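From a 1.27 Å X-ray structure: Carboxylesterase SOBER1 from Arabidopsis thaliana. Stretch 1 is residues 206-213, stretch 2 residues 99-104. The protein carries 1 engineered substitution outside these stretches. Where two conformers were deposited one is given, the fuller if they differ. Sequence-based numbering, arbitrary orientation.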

# COMPACT_ATOMS: atom_id res chain seq x y z
N SER A 206 -4.01 10.50 11.69
CA SER A 206 -5.23 10.52 12.49
C SER A 206 -5.98 9.19 12.40
O SER A 206 -6.56 8.74 13.40
CB SER A 206 -6.13 11.66 12.03
OG SER A 206 -5.53 12.91 12.29
N TRP A 207 -6.00 8.58 11.22
CA TRP A 207 -6.64 7.28 11.03
C TRP A 207 -5.92 6.19 11.82
O TRP A 207 -6.56 5.37 12.48
CB TRP A 207 -6.68 6.98 9.54
CG TRP A 207 -7.02 5.59 9.10
CD1 TRP A 207 -8.26 5.04 8.93
CD2 TRP A 207 -6.08 4.59 8.69
NE1 TRP A 207 -8.13 3.75 8.45
CE2 TRP A 207 -6.80 3.45 8.29
CE3 TRP A 207 -4.69 4.56 8.60
CZ2 TRP A 207 -6.18 2.29 7.83
CZ3 TRP A 207 -4.07 3.41 8.15
CH2 TRP A 207 -4.82 2.30 7.76
N ILE A 208 -4.59 6.18 11.81
CA ILE A 208 -3.85 5.23 12.64
C ILE A 208 -4.20 5.43 14.11
O ILE A 208 -4.45 4.47 14.85
CB ILE A 208 -2.34 5.34 12.39
CG1 ILE A 208 -2.01 4.89 10.97
CG2 ILE A 208 -1.59 4.47 13.38
CD1 ILE A 208 -0.55 5.08 10.57
N LYS A 209 -4.20 6.69 14.56
CA LYS A 209 -4.54 6.98 15.95
C LYS A 209 -5.93 6.46 16.31
O LYS A 209 -6.13 5.90 17.39
CB LYS A 209 -4.47 8.48 16.21
CG LYS A 209 -3.04 8.99 16.25
CD LYS A 209 -2.95 10.49 16.28
CE LYS A 209 -3.75 11.07 17.42
NZ LYS A 209 -3.47 12.54 17.57
N ARG A 210 -6.90 6.67 15.43
CA ARG A 210 -8.25 6.19 15.68
C ARG A 210 -8.29 4.68 15.74
O ARG A 210 -8.98 4.09 16.59
CB ARG A 210 -9.19 6.70 14.60
CG ARG A 210 -10.65 6.35 14.79
CD ARG A 210 -11.50 6.94 13.66
NE ARG A 210 -10.92 8.20 13.18
CZ ARG A 210 -10.38 8.39 11.98
NH1 ARG A 210 -10.37 7.43 11.06
NH2 ARG A 210 -9.87 9.57 11.68
N ARG A 211 -7.57 4.01 14.84
CA ARG A 211 -7.52 2.56 14.88
C ARG A 211 -6.92 2.07 16.19
O ARG A 211 -7.45 1.14 16.81
CB ARG A 211 -6.71 2.05 13.69
CG ARG A 211 -6.46 0.55 13.67
CD ARG A 211 -7.73 -0.28 13.63
NE ARG A 211 -7.44 -1.63 13.16
CZ ARG A 211 -8.11 -2.73 13.50
NH1 ARG A 211 -9.14 -2.65 14.34
NH2 ARG A 211 -7.74 -3.92 13.01
N LEU A 212 -5.83 2.70 16.64
CA LEU A 212 -5.21 2.32 17.90
C LEU A 212 -6.15 2.57 19.07
O LEU A 212 -6.17 1.79 20.04
CB LEU A 212 -3.91 3.10 18.10
CG LEU A 212 -2.76 2.76 17.15
CD1 LEU A 212 -1.61 3.71 17.37
CD2 LEU A 212 -2.30 1.32 17.32
N LYS A 213 -6.90 3.67 19.02
CA LYS A 213 -7.98 4.03 19.95
C LYS A 213 -7.48 4.66 21.24
O LYS A 213 -7.87 5.79 21.56
CB LYS A 213 -8.91 2.85 20.21
CG LYS A 213 -9.49 2.31 18.92
CD LYS A 213 -10.78 1.55 19.11
CE LYS A 213 -10.76 0.09 18.63
NZ LYS A 213 -9.42 -0.56 18.57
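Stretch 2 (99-104) PENVFI

Stretch 2 packs on stretch 1 as a small, mostly apolar strand-on-helix contact centred on the ring of Phe103, with a charged pair and a bridging water nearer the start of stretch 2. Residues 206-212 are helical, as the bonds from Arg211 N to Trp207 O and from Leu212 N to Ile208 O, both 2.9 Å, attest. Stretch 2 opens with a 3-10 segment at Pro99 and Glu100, where Val102 N bonds to Pro99 O at 3.1 Å, and enters a strand at Val102, with phi/psi of -101/128.

The strand runs nearly antiparallel to the helix: their directions differ by 152° and their axes approach to 10.8 Å. The register agrees, with CA of Ile208 7.9 Å from CA of Phe103 and CA of Leu212 7.2 Å from CA of Asn101. No direct hydrogen bond crosses between the stretches; the closest atom pairs are all between side chains, and the contact buries 356 Å² in all.

Phe103, chi1 m, points its CA-to-CB bond toward the helix and has the largest covered area, 116 Å². Ile208 CG2 lies over one face of its ring, 3.9 Å from the centroid and 11° off the normal, a CH-pi arrangement. At the ring edge, Arg211 CG comes within 3.6 Å of Phe103 CZ and Leu212 CD2 within 3.9 Å of Phe103 CE1. Trp207 CZ3 approaches Phe103 CD2 at 4.1 Å; the planes meet at 77° and the edge of Phe103 is toward the face of Trp207, an offset edge-to-face pair with centroids 6.0 Å apart.

Arg211 also forms a salt bridge with Glu100, but the modelled 2.1 Å between Arg211 NH2 and Glu100 OE1 is too short to be trusted as a measured length. Water 1 links the backbones, donating to Glu100 O at 2.6 Å and, weakly, to Arg211 O at 3.5 Å.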

# COMPACT_ATOMS: atom_id res chain seq x y z
N PRO A 99 -0.62 -8.28 15.96
CA PRO A 99 -0.94 -8.02 14.55
C PRO A 99 -1.78 -6.77 14.33
O PRO A 99 -1.59 -6.08 13.33
CB PRO A 99 -1.68 -9.29 14.12
CG PRO A 99 -1.20 -10.34 15.08
CD PRO A 99 -0.90 -9.67 16.36
N GLU A 100 -2.69 -6.46 15.24
CA GLU A 100 -3.53 -5.28 15.10
C GLU A 100 -2.77 -3.98 15.34
O GLU A 100 -3.35 -2.91 15.15
CB GLU A 100 -4.71 -5.39 16.06
CG GLU A 100 -5.65 -6.54 15.74
CD GLU A 100 -6.82 -6.10 14.89
OE1 GLU A 100 -6.59 -5.56 13.79
OE2 GLU A 100 -7.98 -6.27 15.33
N ASN A 101 -1.51 -4.05 15.74
CA ASN A 101 -0.66 -2.87 15.86
C ASN A 101 0.28 -2.72 14.67
O ASN A 101 1.21 -1.89 14.72
CB ASN A 101 0.12 -2.90 17.18
CG ASN A 101 -0.75 -2.56 18.38
OD1 ASN A 101 -1.97 -2.73 18.36
ND2 ASN A 101 -0.12 -2.05 19.42
N VAL A 102 0.07 -3.50 13.61
CA VAL A 102 0.87 -3.46 12.39
C VAL A 102 0.09 -2.67 11.36
O VAL A 102 -1.07 -3.00 11.06
CB VAL A 102 1.14 -4.87 11.87
CG1 VAL A 102 1.79 -4.83 10.49
CG2 VAL A 102 2.00 -5.65 12.86
N PHE A 103 0.73 -1.67 10.76
CA PHE A 103 0.15 -0.88 9.69
C PHE A 103 1.06 -0.96 8.48
O PHE A 103 2.28 -0.81 8.63
CB PHE A 103 -0.04 0.57 10.14
CG PHE A 103 -1.03 0.70 11.24
CD1 PHE A 103 -0.65 0.47 12.55
CD2 PHE A 103 -2.34 0.97 10.96
CE1 PHE A 103 -1.60 0.53 13.58
CE2 PHE A 103 -3.28 1.04 11.98
CZ PHE A 103 -2.90 0.82 13.27
N ILE A 104 0.49 -1.21 7.31
CA ILE A 104 1.23 -1.26 6.05
C ILE A 104 0.76 -0.07 5.22
O ILE A 104 -0.44 0.13 5.06
CB ILE A 104 0.96 -2.57 5.29
CG1 ILE A 104 0.97 -3.80 6.22
CG2 ILE A 104 1.98 -2.73 4.17
CD1 ILE A 104 2.24 -4.00 6.97
O HOH W 1 -5.54 -1.62 15.81